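Local coordinates for kelch repeat and BTB domain-containing protein A55 (Vaccinia virus WR, PDB 6I2M) that probably acts as a substrate-specific adapter that delivers host proteins to CUL3-containing E3 ubiquitin ligases for ubiquitination and proteasomal degradation, at residues 25-29 and 30-34; 49-52 and 53-56; 160-164 and 165-169. All coordinates share one frame; numbering follows the deposited sequence.

Interaction 1 of 3, residues 25-29 and 30-34; sequences IVIND and ERINA
The guanidinium of Arg31 carries the methyl CG2 of Val26 on one face: the carbon sits 3.9 Å above the plane, over its centre. At the rim of the same group, NH2 makes a salt bridge with Glu61 on strand 61-63, the other neighbour of strand 23-27, and the arginine thus reaches over Val26 to the far strand. Its chain is extended from CG to NE and runs alongside the valine, with Arg31 CG 3.8 Å from Val26 CG2. These two residues form a non-hydrogen-bonded pair of the antiparallel hairpin that belongs to the BTB/POZ domain. The hydrogen-bonded pairs flank them. Ile25 N gives a bond of 2.9 Å to Ile32 O, while Ile27 N reaches Glu30 O at 3.1 Å, each answered in reverse. Asn28 and Asp29 make a tight turn resembling type II', whose first position needs a positive phi (61° at Asn28) that glycine takes most easily and asparagine better than most. On the other sheet face, Ile27 CD1 touches Ile32 CD1 at 3.8 Å, and helix 69-79 covers Ile25 and Ile32 through Ile76. Branched isoleucines suit this buried face. The chemistry implies a two-faced hairpin: apolar where Ile25, Ile27 and Ile32 lie, with Glu30 leading its carboxylate away at the turn end, whereas on the Val26 face a methyl lines the flat cation and Glu61 probably offsets its charge.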
loop_
_atom_site.group_PDB
_atom_site.type_symbol
_atom_site.label_atom_id
_atom_site.label_comp_id
_atom_site.label_asym_id
_atom_site.label_seq_id
_atom_site.Cartn_x
_atom_site.Cartn_y
_atom_site.Cartn_z
ATOM N N ILE A 25 1.367 -18.908 -9.236
ATOM C CA ILE A 25 0.517 -18.895 -10.430
ATOM C C ILE A 25 1.253 -19.591 -11.578
ATOM O O ILE A 25 2.371 -19.203 -11.923
ATOM C CB ILE A 25 0.013 -17.461 -10.777
ATOM C CG1 ILE A 25 -0.856 -16.898 -9.628
ATOM C CG2 ILE A 25 -0.766 -17.442 -12.105
ATOM C CD1 ILE A 25 -0.775 -15.397 -9.425
ATOM N N VAL A 26 0.624 -20.637 -12.142
ATOM C CA VAL A 26 1.178 -21.449 -13.226
ATOM C C VAL A 26 0.463 -21.184 -14.557
ATOM O O VAL A 26 -0.750 -21.382 -14.671
ATOM C CB VAL A 26 1.221 -22.960 -12.848
ATOM C CG1 VAL A 26 1.625 -23.833 -14.036
ATOM C CG2 VAL A 26 2.159 -23.203 -11.671
ATOM N N ILE A 27 1.236 -20.729 -15.558
ATOM C CA ILE A 27 0.786 -20.463 -16.927
ATOM C C ILE A 27 1.673 -21.321 -17.838
ATOM O O ILE A 27 2.819 -20.952 -18.118
ATOM C CB ILE A 27 0.802 -18.943 -17.293
ATOM C CG1 ILE A 27 -0.028 -18.107 -16.297
ATOM C CG2 ILE A 27 0.317 -18.707 -18.732
ATOM C CD1 ILE A 27 0.667 -16.871 -15.812
ATOM N N ASN A 28 1.144 -22.498 -18.241
ATOM C CA ASN A 28 1.793 -23.516 -19.078
ATOM C C ASN A 28 3.074 -24.082 -18.428
ATOM O O ASN A 28 3.015 -25.160 -17.831
ATOM C CB ASN A 28 2.034 -23.024 -20.520
ATOM C CG ASN A 28 0.774 -22.676 -21.276
ATOM O OD1 ASN A 28 -0.090 -23.525 -21.530
ATOM N ND2 ASN A 28 0.650 -21.418 -21.668
ATOM N N ASP A 29 4.209 -23.353 -18.521
ATOM C CA ASP A 29 5.504 -23.762 -17.961
ATOM C C ASP A 29 6.148 -22.674 -17.083
ATOM O O ASP A 29 7.169 -22.928 -16.439
ATOM C CB ASP A 29 6.465 -24.191 -19.086
ATOM C CG ASP A 29 6.017 -25.425 -19.845
ATOM O OD1 ASP A 29 5.989 -26.519 -19.237
ATOM O OD2 ASP A 29 5.704 -25.300 -21.048
ATOM N N GLU A 30 5.541 -21.473 -17.055
ATOM C CA GLU A 30 6.016 -20.320 -16.286
ATOM C C GLU A 30 5.383 -20.263 -14.891
ATOM O O GLU A 30 4.220 -20.640 -14.725
ATOM C CB GLU A 30 5.747 -19.015 -17.052
ATOM C CG GLU A 30 6.536 -18.859 -18.345
ATOM C CD GLU A 30 7.915 -18.229 -18.253
ATOM O OE1 GLU A 30 8.473 -18.143 -17.136
ATOM O OE2 GLU A 30 8.441 -17.823 -19.314
ATOM N N ARG A 31 6.151 -19.776 -13.894
ATOM C CA ARG A 31 5.712 -19.664 -12.499
ATOM C C ARG A 31 5.954 -18.269 -11.915
ATOM O O ARG A 31 7.045 -17.715 -12.072
ATOM C CB ARG A 31 6.396 -20.728 -11.624
ATOM C CG ARG A 31 5.804 -22.124 -11.760
ATOM C CD ARG A 31 6.592 -23.135 -10.954
ATOM N NE ARG A 31 5.911 -24.428 -10.884
ATOM C CZ ARG A 31 5.175 -24.836 -9.855
ATOM N NH1 ARG A 31 5.017 -24.057 -8.791
ATOM N NH2 ARG A 31 4.596 -26.029 -9.879
ATOM N N ILE A 32 4.927 -17.707 -11.242
ATOM C CA ILE A 32 4.982 -16.394 -10.581
ATOM C C ILE A 32 4.605 -16.575 -9.106
ATOM O O ILE A 32 3.491 -17.009 -8.808
ATOM C CB ILE A 32 4.096 -15.307 -11.271
ATOM C CG1 ILE A 32 4.289 -15.267 -12.806
ATOM C CG2 ILE A 32 4.339 -13.922 -10.642
ATOM C CD1 ILE A 32 3.038 -14.853 -13.593
ATOM N N ASN A 33 5.535 -16.243 -8.194
ATOM C CA ASN A 33 5.328 -16.346 -6.750
ATOM C C ASN A 33 4.856 -15.013 -6.170
ATOM O O ASN A 33 5.470 -13.974 -6.424
ATOM C CB ASN A 33 6.595 -16.839 -6.044
ATOM C CG ASN A 33 6.912 -18.289 -6.309
ATOM O OD1 ASN A 33 6.311 -19.200 -5.727
ATOM N ND2 ASN A 33 7.870 -18.537 -7.188
ATOM N N ALA A 34 3.750 -15.046 -5.407
ATOM C CA ALA A 34 3.153 -13.865 -4.782
ATOM C C ALA A 34 2.535 -14.186 -3.408
ATOM O O ALA A 34 2.739 -15.282 -2.879
ATOM C CB ALA A 34 2.109 -13.256 -5.712
#

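Interaction 2 of 3, residues 49-52 and 53-56; sequences LFSN and NFID
Asn53 folds its side chain back over Ser51 in the irregular loop that leaves helix 44-49 of the BTB/POZ fold and leads toward strand 61-63. Asn53 CB lies 3.8 Å from Ser51 OG and also rests above the ring of the next residue, Phe54, offset toward the rim. One bond further out, Asn53 CG approaches Ser51 O at 3.7 Å. With CG beside its own backbone N (chi1 -68°), the amide is carried back toward the serine. At the tip, Asn53 ND2 gives Ser51 OG a weak hydrogen bond, long at 3.3 Å but nearly straight (173°). Ser51 O is closer to ND2, yet the angle is too poor for a bond. Asn53 OD1 has Asn52 O nearest across the contact, 4.1 Å away and not bonded. The serine hydroxyl is also hydrogen-bonded to Ile48 O; serine suits the place because one small group serves both partners. Asn52 adopts the left-handed helical region (phi 62°), which asparagine occupies readily. Around this turn a chain of another protein packs on Leu49, Asn53 and Phe54 and hydrogen-bonds Asp56 OD2, consistent with the CUL3-binding role of the BTB domain. Ser57 OG is hydrogen-bonded to both Leu49 O and Phe54 N, drawing the ends of the turn together. There the side chains of Leu49 and Asp56 cross at about a right angle, with Leu49 CD1 3.8 Å from Asp56 CB.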
loop_
_atom_site.group_PDB
_atom_site.type_symbol
_atom_site.label_atom_id
_atom_site.label_comp_id
_atom_site.label_asym_id
_atom_site.label_seq_id
_atom_site.Cartn_x
_atom_site.Cartn_y
_atom_site.Cartn_z
ATOM N N LEU A 49 -11.642 -16.666 -4.529
ATOM C CA LEU A 49 -10.893 -17.923 -4.584
ATOM C C LEU A 49 -10.422 -18.331 -3.183
ATOM O O LEU A 49 -10.718 -19.445 -2.764
ATOM C CB LEU A 49 -9.709 -17.831 -5.578
ATOM C CG LEU A 49 -8.854 -19.093 -5.805
ATOM C CD1 LEU A 49 -9.633 -20.180 -6.527
ATOM C CD2 LEU A 49 -7.611 -18.763 -6.600
ATOM N N PHE A 50 -9.741 -17.421 -2.453
ATOM C CA PHE A 50 -9.240 -17.670 -1.097
ATOM C C PHE A 50 -10.230 -17.154 -0.035
ATOM O O PHE A 50 -9.861 -16.353 0.829
ATOM C CB PHE A 50 -7.828 -17.064 -0.898
ATOM C CG PHE A 50 -6.841 -17.233 -2.033
ATOM C CD1 PHE A 50 -6.469 -18.499 -2.473
ATOM C CD2 PHE A 50 -6.234 -16.128 -2.618
ATOM C CE1 PHE A 50 -5.551 -18.652 -3.515
ATOM C CE2 PHE A 50 -5.315 -16.282 -3.658
ATOM C CZ PHE A 50 -4.981 -17.542 -4.101
ATOM N N SER A 51 -11.489 -17.629 -0.105
ATOM C CA SER A 51 -12.571 -17.233 0.802
ATOM C C SER A 51 -12.967 -18.325 1.811
ATOM O O SER A 51 -13.844 -18.088 2.648
ATOM C CB SER A 51 -13.789 -16.778 0.001
ATOM O OG SER A 51 -14.304 -17.831 -0.795
ATOM N N ASN A 52 -12.310 -19.511 1.735
ATOM C CA ASN A 52 -12.528 -20.703 2.576
ATOM C C ASN A 52 -13.952 -21.283 2.424
ATOM O O ASN A 52 -14.484 -21.881 3.363
ATOM C CB ASN A 52 -12.157 -20.447 4.055
ATOM C CG ASN A 52 -10.758 -19.916 4.275
ATOM O OD1 ASN A 52 -9.764 -20.446 3.760
ATOM N ND2 ASN A 52 -10.652 -18.857 5.063
ATOM N N ASN A 53 -14.546 -21.132 1.222
ATOM C CA ASN A 53 -15.896 -21.601 0.894
ATOM C C ASN A 53 -15.912 -22.659 -0.223
ATOM O O ASN A 53 -16.961 -23.258 -0.477
ATOM C CB ASN A 53 -16.794 -20.413 0.517
ATOM C CG ASN A 53 -17.100 -19.485 1.666
ATOM O OD1 ASN A 53 -17.898 -19.795 2.554
ATOM N ND2 ASN A 53 -16.479 -18.318 1.670
ATOM N N PHE A 54 -14.759 -22.887 -0.881
ATOM C CA PHE A 54 -14.620 -23.830 -1.997
ATOM C C PHE A 54 -13.436 -24.804 -1.804
ATOM O O PHE A 54 -12.652 -24.631 -0.869
ATOM C CB PHE A 54 -14.489 -23.051 -3.327
ATOM C CG PHE A 54 -15.560 -22.006 -3.562
ATOM C CD1 PHE A 54 -15.309 -20.660 -3.309
ATOM C CD2 PHE A 54 -16.823 -22.368 -4.014
ATOM C CE1 PHE A 54 -16.303 -19.696 -3.511
ATOM C CE2 PHE A 54 -17.819 -21.403 -4.210
ATOM C CZ PHE A 54 -17.551 -20.074 -3.959
ATOM N N ILE A 55 -13.325 -25.834 -2.675
ATOM C CA ILE A 55 -12.235 -26.826 -2.636
ATOM C C ILE A 55 -10.885 -26.224 -3.040
ATOM O O ILE A 55 -9.847 -26.680 -2.556
ATOM C CB ILE A 55 -12.533 -28.128 -3.434
ATOM C CG1 ILE A 55 -13.207 -27.841 -4.800
ATOM C CG2 ILE A 55 -13.330 -29.123 -2.591
ATOM C CD1 ILE A 55 -13.009 -28.920 -5.868
ATOM N N ASP A 56 -10.907 -25.204 -3.925
ATOM C CA ASP A 56 -9.720 -24.514 -4.442
ATOM C C ASP A 56 -9.211 -23.408 -3.499
ATOM O O ASP A 56 -8.183 -22.794 -3.788
ATOM C CB ASP A 56 -10.000 -23.914 -5.839
ATOM C CG ASP A 56 -10.909 -24.724 -6.743
ATOM O OD1 ASP A 56 -10.559 -25.884 -7.054
ATOM O OD2 ASP A 56 -11.963 -24.191 -7.153
#

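Interaction 3 of 3, residues 160-164 and 165-169; sequences KYLTE and ESMIK
Thr163 turns OG1 between its backbone N and carbonyl carbon (chi1 57°), and Ser166 sets OG beside its own N (chi1 -63°); these rotations aim the two oxygens at each other across the first turn of helix 164-171 in the BACK domain. Thr163 is the N-cap of this helix. Ser166 OG donates to Thr163 OG1 over 2.7 Å, a short bond between two small side chains. Threonine is common at the N-cap because its oxygen can accept a hydrogen from the first turn; here the donor is the Ser166 hydroxyl. The serine side chain also lies against Tyr127 of helix 120-132, a buried setting in which the threonine supplies a polar partner.

Around the cap, Leu162 and Met167 form a hydrophobic staple, joining the residue before the N-cap to the fourth residue after it. Their side chains cross at about a right angle. Met167 bends at chi2 (-73°) and again at chi3, bringing its methyl CE to 3.8 Å from Leu162 CD1 and 4.0 Å from Leu162 CB; the flexible thioether makes such a fold easy. Trp191 of helix 184-195 packs on Met167 and takes up Leu162 O through its NE1, while Ile124 backs the leucine.

The helix itself begins with Met167 N bonding to Thr163 O and Ile168 N to Glu164 O, each at 3.2 Å. Glu164 and Glu165 occupy the first turn, where their negative charges would probably be favoured by the helix dipole. Glu165 OE2 returns to 3.9 Å from Thr163 CB. Glu164 runs beside Ile168 pointing the same way, and Glu164 OE1 comes 4.1 Å from Ile168 CD1.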
loop_
_atom_site.group_PDB
_atom_site.type_symbol
_atom_site.label_atom_id
_atom_site.label_comp_id
_atom_site.label_asym_id
_atom_site.label_seq_id
_atom_site.Cartn_x
_atom_site.Cartn_y
_atom_site.Cartn_z
ATOM N N LYS A 160 -10.461 -5.751 -44.251
ATOM C CA LYS A 160 -10.861 -7.107 -44.645
ATOM C C LYS A 160 -11.382 -7.962 -43.476
ATOM O O LYS A 160 -12.183 -8.872 -43.699
ATOM C CB LYS A 160 -9.721 -7.827 -45.399
ATOM C CG LYS A 160 -8.399 -7.927 -44.630
ATOM C CD LYS A 160 -7.318 -8.615 -45.446
ATOM C CE LYS A 160 -6.019 -8.702 -44.685
ATOM N NZ LYS A 160 -4.976 -9.426 -45.456
ATOM N N TYR A 161 -10.928 -7.668 -42.240
ATOM C CA TYR A 161 -11.305 -8.398 -41.026
ATOM C C TYR A 161 -12.720 -8.080 -40.516
ATOM O O TYR A 161 -13.260 -8.861 -39.727
ATOM C CB TYR A 161 -10.258 -8.195 -39.914
ATOM C CG TYR A 161 -8.867 -8.655 -40.295
ATOM C CD1 TYR A 161 -8.508 -9.998 -40.217
ATOM C CD2 TYR A 161 -7.905 -7.746 -40.722
ATOM C CE1 TYR A 161 -7.230 -10.427 -40.571
ATOM C CE2 TYR A 161 -6.621 -8.162 -41.074
ATOM C CZ TYR A 161 -6.288 -9.505 -40.999
ATOM O OH TYR A 161 -5.025 -9.921 -41.345
ATOM N N LEU A 162 -13.320 -6.954 -40.967
ATOM C CA LEU A 162 -14.672 -6.544 -40.571
ATOM C C LEU A 162 -15.724 -7.483 -41.162
ATOM O O LEU A 162 -15.747 -7.706 -42.376
ATOM C CB LEU A 162 -14.959 -5.077 -40.953
ATOM C CG LEU A 162 -14.228 -3.999 -40.142
ATOM C CD1 LEU A 162 -14.116 -2.718 -40.930
ATOM C CD2 LEU A 162 -14.919 -3.731 -38.810
ATOM N N THR A 163 -16.569 -8.056 -40.286
ATOM C CA THR A 163 -17.625 -9.016 -40.633
ATOM C C THR A 163 -18.773 -8.391 -41.444
ATOM O O THR A 163 -18.898 -7.165 -41.497
ATOM C CB THR A 163 -18.140 -9.741 -39.372
ATOM O OG1 THR A 163 -18.614 -8.782 -38.426
ATOM C CG2 THR A 163 -17.084 -10.638 -38.729
ATOM N N GLU A 164 -19.601 -9.253 -42.076
ATOM C CA GLU A 164 -20.768 -8.887 -42.887
ATOM C C GLU A 164 -21.811 -8.137 -42.045
ATOM O O GLU A 164 -22.366 -7.141 -42.512
ATOM C CB GLU A 164 -21.387 -10.149 -43.516
ATOM C CG GLU A 164 -22.423 -9.878 -44.594
ATOM C CD GLU A 164 -23.299 -11.070 -44.922
ATOM O OE1 GLU A 164 -24.471 -11.082 -44.483
ATOM O OE2 GLU A 164 -22.815 -11.992 -45.616
ATOM N N GLU A 165 -22.059 -8.616 -40.806
ATOM C CA GLU A 165 -23.004 -8.037 -39.841
ATOM C C GLU A 165 -22.554 -6.640 -39.403
ATOM O O GLU A 165 -23.396 -5.761 -39.204
ATOM C CB GLU A 165 -23.165 -8.950 -38.608
ATOM C CG GLU A 165 -23.804 -10.304 -38.888
ATOM C CD GLU A 165 -22.894 -11.395 -39.427
ATOM O OE1 GLU A 165 -23.402 -12.272 -40.161
ATOM O OE2 GLU A 165 -21.680 -11.379 -39.118
ATOM N N SER A 166 -21.226 -6.445 -39.259
ATOM C CA SER A 166 -20.598 -5.179 -38.875
ATOM C C SER A 166 -20.756 -4.127 -39.976
ATOM O O SER A 166 -20.972 -2.955 -39.666
ATOM C CB SER A 166 -19.121 -5.393 -38.558
ATOM O OG SER A 166 -18.955 -6.254 -37.444
ATOM N N MET A 167 -20.661 -4.555 -41.256
ATOM C CA MET A 167 -20.815 -3.701 -42.438
ATOM C C MET A 167 -22.244 -3.178 -42.563
ATOM O O MET A 167 -22.435 -2.019 -42.936
ATOM C CB MET A 167 -20.397 -4.448 -43.716
ATOM C CG MET A 167 -18.898 -4.499 -43.928
ATOM S SD MET A 167 -18.197 -2.912 -44.438
ATOM C CE MET A 167 -17.267 -2.499 -42.991
ATOM N N ILE A 168 -23.240 -4.029 -42.231
ATOM C CA ILE A 168 -24.667 -3.688 -42.245
ATOM C C ILE A 168 -24.936 -2.636 -41.157
ATOM O O ILE A 168 -25.612 -1.647 -41.435
ATOM C CB ILE A 168 -25.567 -4.961 -42.113
ATOM C CG1 ILE A 168 -25.388 -5.897 -43.334
ATOM C CG2 ILE A 168 -27.055 -4.600 -41.919
ATOM C CD1 ILE A 168 -25.716 -7.387 -43.085
ATOM N N LYS A 169 -24.361 -2.831 -39.948
ATOM C CA LYS A 169 -24.478 -1.940 -38.785
ATOM C C LYS A 169 -23.926 -0.532 -39.069
ATOM O O LYS A 169 -24.515 0.453 -38.617
ATOM C CB LYS A 169 -23.775 -2.562 -37.563
ATOM C CG LYS A 169 -24.188 -1.958 -36.226
ATOM C CD LYS A 169 -23.333 -2.481 -35.084
ATOM C CE LYS A 169 -23.659 -1.796 -33.781
ATOM N NZ LYS A 169 -22.781 -2.267 -32.678
#

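How the interactions relate
Interactions 1 and 2 both belong to the BTB domain and follow one another along the chain. Their centres are 20 Å apart and their nearest atoms about 7 Å, without touching; helix 36-42 packs on residues of both, Ile25 and Ala34 in the hairpin and Phe50 in the loop. Interaction 2 is the one that meets a chain of another protein, and Phe50 also packs on Phe20 of the second subunit. Interaction 3 stands in the BACK region, its centre 38 Å from that of interaction 1 and 43 Å from that of interaction 2, well away from that interface. The Kelch repeats, which supposedly recruit substrates, are not part of this chain.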